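Side-chain contacts in FEZ-1 protein (Fluoribacter gormanii, PDB 5WCK), which probably hydrolyses beta-lactam antibiotics as a zinc-dependent subclass B3 metallo-beta-lactamase: residues M49-I54 and F59-T64; P9-R12 and Y18-G21. The protein carries 2 engineered substitutions. All coordinates share one frame; numbering follows the deposited sequence.

Interaction 1. Residues M49-I54 and F59-T64. With SO4 (sulfate ion), chain E.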
loop_
_atom_site.group_PDB
_atom_site.type_symbol
_atom_site.label_atom_id
_atom_site.label_comp_id
_atom_site.label_asym_id
_atom_site.label_seq_id
_atom_site.Cartn_x
_atom_site.Cartn_y
_atom_site.Cartn_z
ATOM N N MET A 49 15.858 -2.584 7.177
ATOM C CA MET A 49 15.392 -3.895 6.754
ATOM C C MET A 49 15.062 -3.870 5.255
ATOM O O MET A 49 15.344 -4.825 4.525
ATOM C CB MET A 49 14.171 -4.337 7.569
ATOM C CG MET A 49 14.487 -4.467 9.042
ATOM S SD MET A 49 13.024 -4.608 10.101
ATOM C CE MET A 49 12.362 -6.157 9.554
ATOM N N ILE A 50 14.390 -2.797 4.826
ATOM C CA ILE A 50 14.059 -2.621 3.391
ATOM C C ILE A 50 15.364 -2.538 2.585
ATOM O O ILE A 50 15.509 -3.223 1.556
ATOM C CB ILE A 50 13.139 -1.406 3.185
ATOM C CG1 ILE A 50 11.757 -1.658 3.803
ATOM C CG2 ILE A 50 13.018 -1.074 1.703
ATOM C CD1 ILE A 50 10.927 -0.420 3.972
ATOM N N LYS A 51 16.314 -1.712 3.054
ATOM C CA LYS A 51 17.618 -1.603 2.387
ATOM C C LYS A 51 18.254 -2.988 2.262
ATOM O O LYS A 51 18.735 -3.381 1.192
ATOM C CB LYS A 51 18.544 -0.652 3.143
ATOM C CG LYS A 51 19.934 -0.542 2.537
ATOM C CD LYS A 51 20.804 0.496 3.219
ATOM C CE LYS A 51 22.136 0.625 2.517
ATOM N NZ LYS A 51 22.963 1.713 3.075
ATOM N N ALA A 52 18.290 -3.741 3.370
ATOM C CA ALA A 52 18.930 -5.052 3.361
ATOM C C ALA A 52 18.224 -6.009 2.388
ATOM O O ALA A 52 18.879 -6.798 1.700
ATOM C CB ALA A 52 18.991 -5.616 4.766
ATOM N N SER A 53 16.882 -5.943 2.329
ATOM C CA SER A 53 16.118 -6.802 1.441
ATOM C C SER A 53 16.451 -6.485 -0.024
ATOM O O SER A 53 16.619 -7.367 -0.848
ATOM C CB SER A 53 14.628 -6.665 1.703
ATOM O OG SER A 53 14.257 -7.321 2.913
ATOM N N ILE A 54 16.503 -5.198 -0.344
ATOM C CA ILE A 54 16.811 -4.759 -1.702
ATOM C C ILE A 54 18.184 -5.307 -2.117
ATOM O O ILE A 54 18.346 -5.825 -3.232
ATOM C CB ILE A 54 16.736 -3.229 -1.802
ATOM C CG1 ILE A 54 15.275 -2.763 -1.719
ATOM C CG2 ILE A 54 17.396 -2.715 -3.076
ATOM C CD1 ILE A 54 15.096 -1.283 -1.536
ATOM N N PHE A 59 20.077 -5.854 -5.875
ATOM C CA PHE A 59 19.821 -4.521 -6.357
ATOM C C PHE A 59 20.517 -3.494 -5.459
ATOM O O PHE A 59 21.037 -3.819 -4.381
ATOM C CB PHE A 59 18.307 -4.310 -6.462
ATOM C CG PHE A 59 17.628 -5.330 -7.333
ATOM C CD1 PHE A 59 18.017 -5.511 -8.648
ATOM C CD2 PHE A 59 16.626 -6.156 -6.834
ATOM C CE1 PHE A 59 17.406 -6.457 -9.449
ATOM C CE2 PHE A 59 16.034 -7.123 -7.627
ATOM C CZ PHE A 59 16.428 -7.280 -8.938
ATOM N N LYS A 60 20.553 -2.248 -5.919
ATOM C CA LYS A 60 21.205 -1.178 -5.206
ATOM C C LYS A 60 20.155 -0.284 -4.561
ATOM O O LYS A 60 19.238 0.188 -5.227
ATOM C CB LYS A 60 22.089 -0.333 -6.126
ATOM C CG LYS A 60 23.286 -1.042 -6.743
ATOM C CD LYS A 60 24.208 -0.105 -7.493
ATOM C CE LYS A 60 25.354 -0.841 -8.155
ATOM N NZ LYS A 60 26.148 0.059 -9.022
ATOM N N PHE A 61 20.342 0.015 -3.272
ATOM C CA PHE A 61 19.451 0.932 -2.594
ATOM C C PHE A 61 19.524 2.310 -3.260
ATOM O O PHE A 61 18.492 2.996 -3.408
ATOM C CB PHE A 61 19.813 0.971 -1.110
ATOM C CG PHE A 61 18.829 1.665 -0.209
ATOM C CD1 PHE A 61 17.479 1.369 -0.262
ATOM C CD2 PHE A 61 19.273 2.569 0.752
ATOM C CE1 PHE A 61 16.588 1.988 0.594
ATOM C CE2 PHE A 61 18.386 3.159 1.639
ATOM C CZ PHE A 61 17.036 2.879 1.543
ATOM N N SER A 62 20.733 2.693 -3.712
ATOM C CA SER A 62 20.980 3.976 -4.351
ATOM C C SER A 62 20.234 4.098 -5.683
ATOM O O SER A 62 20.124 5.196 -6.199
ATOM C CB SER A 62 22.480 4.197 -4.564
ATOM O OG SER A 62 23.026 3.195 -5.399
ATOM N N ASP A 63 19.730 2.983 -6.232
ATOM C CA ASP A 63 18.969 3.039 -7.494
ATOM C C ASP A 63 17.477 3.294 -7.243
ATOM O O ASP A 63 16.709 3.261 -8.197
ATOM C CB ASP A 63 19.106 1.734 -8.281
ATOM C CG ASP A 63 20.417 1.608 -9.043
ATOM O OD1 ASP A 63 21.081 2.643 -9.229
ATOM O OD2 ASP A 63 20.760 0.467 -9.424
ATOM N N THR A 64 17.063 3.553 -5.996
ATOM C CA THR A 64 15.652 3.868 -5.721
ATOM C C THR A 64 15.358 5.284 -6.229
ATOM O O THR A 64 15.821 6.285 -5.634
ATOM C CB THR A 64 15.332 3.789 -4.226
ATOM O OG1 THR A 64 15.770 2.540 -3.696
ATOM C CG2 THR A 64 13.859 3.952 -3.925
HETATM S S SO4 E . 23.795 0.380 -2.154
HETATM O O1 SO4 E . 24.273 0.348 -0.745
HETATM O O2 SO4 E . 24.956 0.330 -3.079
HETATM O O3 SO4 E . 23.005 -0.806 -2.426
HETATM O O4 SO4 E . 23.111 1.653 -2.397
#
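One face of the Phe61 ring is taken by Lys51, whose CB stands 3.9 Å from the ring centroid and only 2° off the normal, a CH-pi contact. Ile54 meets the same ring at its edge, CD1 approaching Phe61 CD1 at 3.8 Å. Both residues belong to helix 47-56, the helix of a beta-alpha-beta crossover that links the parallel neighbours 35-39 and 64-68; residues 59-64 are its return to the sheet. Lys51 holds CG anti to the backbone N (chi1 177°) and stays extended beyond it. The chain therefore leads from the ring centre out past the CD2 rim, with CD 3.6 Å from Phe61 CD2, and the two side chains cross at about a right angle. Farther toward the helix end, the other branch of Ile54, CG2, packs on Phe59 CB. The backbone turns there too: Phe59 N donates to Ile54 O at 3.2 Å, a bond spanning the exit of the helix, with the donor tilted 26° from the carbonyl plane. A sulfate, probably from the crystallisation liquor, sits at the start of the short 3-10 segment, where Phe61 N reaches its O3 and Ser62 N its O4; Lys55 NZ supplies a further hydrogen bond. The close of that segment is fixed by one acceptor with two donors: Phe61 O takes Thr64 N at 3.0 Å and, from the side chain, Thr64 OG1 at 2.8 Å.

Interaction 2. Residues P9-R12 and Y18-G21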
loop_
_atom_site.group_PDB
_atom_site.type_symbol
_atom_site.label_atom_id
_atom_site.label_comp_id
_atom_site.label_asym_id
_atom_site.label_seq_id
_atom_site.Cartn_x
_atom_site.Cartn_y
_atom_site.Cartn_z
ATOM N N PRO A 9 11.933 -12.909 4.181
ATOM C CA PRO A 9 12.850 -13.058 3.049
ATOM C C PRO A 9 12.304 -12.371 1.813
ATOM O O PRO A 9 11.141 -12.580 1.454
ATOM C CB PRO A 9 12.925 -14.570 2.793
ATOM C CG PRO A 9 11.754 -15.156 3.532
ATOM C CD PRO A 9 11.397 -14.197 4.639
ATOM N N PRO A 10 13.107 -11.538 1.118
ATOM C CA PRO A 10 12.626 -10.884 -0.097
ATOM C C PRO A 10 12.546 -11.894 -1.247
ATOM O O PRO A 10 13.271 -12.910 -1.250
ATOM C CB PRO A 10 13.679 -9.794 -0.328
ATOM C CG PRO A 10 14.965 -10.406 0.221
ATOM C CD PRO A 10 14.503 -11.189 1.437
ATOM N N PHE A 11 11.684 -11.632 -2.235
ATOM C CA PHE A 11 11.482 -12.563 -3.322
ATOM C C PHE A 11 10.828 -11.846 -4.501
ATOM O O PHE A 11 10.267 -10.766 -4.322
ATOM C CB PHE A 11 10.649 -13.780 -2.894
ATOM C CG PHE A 11 9.246 -13.460 -2.456
ATOM C CD1 PHE A 11 9.000 -13.050 -1.157
ATOM C CD2 PHE A 11 8.190 -13.558 -3.347
ATOM C CE1 PHE A 11 7.707 -12.752 -0.761
ATOM C CE2 PHE A 11 6.902 -13.251 -2.953
ATOM C CZ PHE A 11 6.674 -12.843 -1.665
ATOM N N ARG A 12 10.944 -12.452 -5.676
ATOM C CA ARG A 12 10.242 -11.994 -6.857
ATOM C C ARG A 12 8.799 -12.509 -6.836
ATOM O O ARG A 12 8.554 -13.718 -6.771
ATOM C CB ARG A 12 10.977 -12.440 -8.123
ATOM C CG ARG A 12 10.495 -11.762 -9.390
ATOM C CD ARG A 12 11.495 -11.903 -10.524
ATOM N NE ARG A 12 11.469 -13.270 -10.995
ATOM C CZ ARG A 12 10.578 -13.743 -11.854
ATOM N NH1 ARG A 12 9.691 -12.925 -12.393
ATOM N NH2 ARG A 12 10.575 -15.028 -12.180
ATOM N N TYR A 18 8.916 -7.222 -6.958
ATOM C CA TYR A 18 9.541 -7.943 -5.860
ATOM C C TYR A 18 8.923 -7.503 -4.533
ATOM O O TYR A 18 8.499 -6.346 -4.357
ATOM C CB TYR A 18 11.047 -7.662 -5.798
ATOM C CG TYR A 18 11.798 -8.091 -7.028
ATOM C CD1 TYR A 18 11.765 -7.347 -8.196
ATOM C CD2 TYR A 18 12.529 -9.274 -7.038
ATOM C CE1 TYR A 18 12.431 -7.766 -9.332
ATOM C CE2 TYR A 18 13.226 -9.685 -8.167
ATOM C CZ TYR A 18 13.181 -8.927 -9.318
ATOM O OH TYR A 18 13.837 -9.318 -10.466
ATOM N N TYR A 19 8.901 -8.441 -3.587
ATOM C CA TYR A 19 8.539 -8.179 -2.214
ATOM C C TYR A 19 9.809 -7.848 -1.419
ATOM O O TYR A 19 10.753 -8.666 -1.420
ATOM C CB TYR A 19 7.869 -9.410 -1.586
ATOM C CG TYR A 19 7.261 -9.094 -0.245
ATOM C CD1 TYR A 19 6.085 -8.366 -0.176
ATOM C CD2 TYR A 19 7.857 -9.459 0.953
ATOM C CE1 TYR A 19 5.517 -8.022 1.035
ATOM C CE2 TYR A 19 7.309 -9.101 2.177
ATOM C CZ TYR A 19 6.123 -8.393 2.220
ATOM O OH TYR A 19 5.561 -8.003 3.394
ATOM N N VAL A 20 9.822 -6.699 -0.745
ATOM C CA VAL A 20 10.954 -6.288 0.095
ATOM C C VAL A 20 10.469 -5.828 1.469
ATOM O O VAL A 20 11.134 -5.042 2.132
ATOM C CB VAL A 20 11.806 -5.206 -0.589
ATOM C CG1 VAL A 20 12.537 -5.778 -1.796
ATOM C CG2 VAL A 20 11.002 -3.966 -0.992
ATOM N N GLY A 21 9.299 -6.328 1.886
ATOM C CA GLY A 21 8.738 -5.947 3.155
ATOM C C GLY A 21 9.024 -6.931 4.276
ATOM O O GLY A 21 9.974 -7.718 4.234
#
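Tyr19 CB presses onto one face of the Phe11 ring, reaching 3.4 Å from Phe11 CE1, and this is the tight half of the pairing. The planes of the two rings differ by 27° but their centroids lie 5.5 Å from each other; the contact is CH-pi, made by the CB methylene, with the rings barely overlapping. Phe11 gets its ring there by placing CG between the backbone N and the carbonyl carbon (chi1 63°). Beneath it the strands form an antiparallel hydrogen-bonded pair, Tyr19 N to Phe11 O at 2.8 Å and Phe11 N to Tyr19 O at 3.2 Å. Leu221 of helix 221-229 touches both aromatic residues, and Tyr19 OH is hydrogen-bonded to Thr22 O.

On the opposite face of the sheet lies the non-hydrogen-bonded pair of Arg12 and Tyr18. Tyr18 also meets Phe59 and Val31, and the solvent side is confined to the arginine. Arg12 lays CG over the Tyr18 ring, 4.0 Å from its centroid, and CD 3.5 Å from Tyr18 OH, yet the guanidinium is turned 68° from the ring plane and does not stack. Its NH1 instead bonds to Gly15 O within the intervening turn. The arrangement is a beta hairpin of strands 11-14 and 17-19, with 11-14 the outermost strand of the seven-stranded sheet of the metallo-beta-lactamase fold.

Interaction 2 closes before interaction 1 opens along the chain, and their centres lie 11 Å apart. They share the larger mixed sheet: the hairpin 11-14/17-19 forms its margin, while helix 47-56 and the loop after it lead into strand 64-68. They touch directly: Ser53 O meets Pro10 CG at 3.6 Å, Ile50 CG1 lies 3.8 Å from Val20 O, and the Phe59 and Tyr18 rings meet edge-to-face. The hairpin's open end (Pro10, Val20), opposite the 15-16 turn, is thus packed against the crossover helix. Interaction 1 is away from the zinc sites; in interaction 2 the Tyr19 side chain lies about 8 Å from that of His215 and about 12 Å from a zinc ion, outside the metal shell.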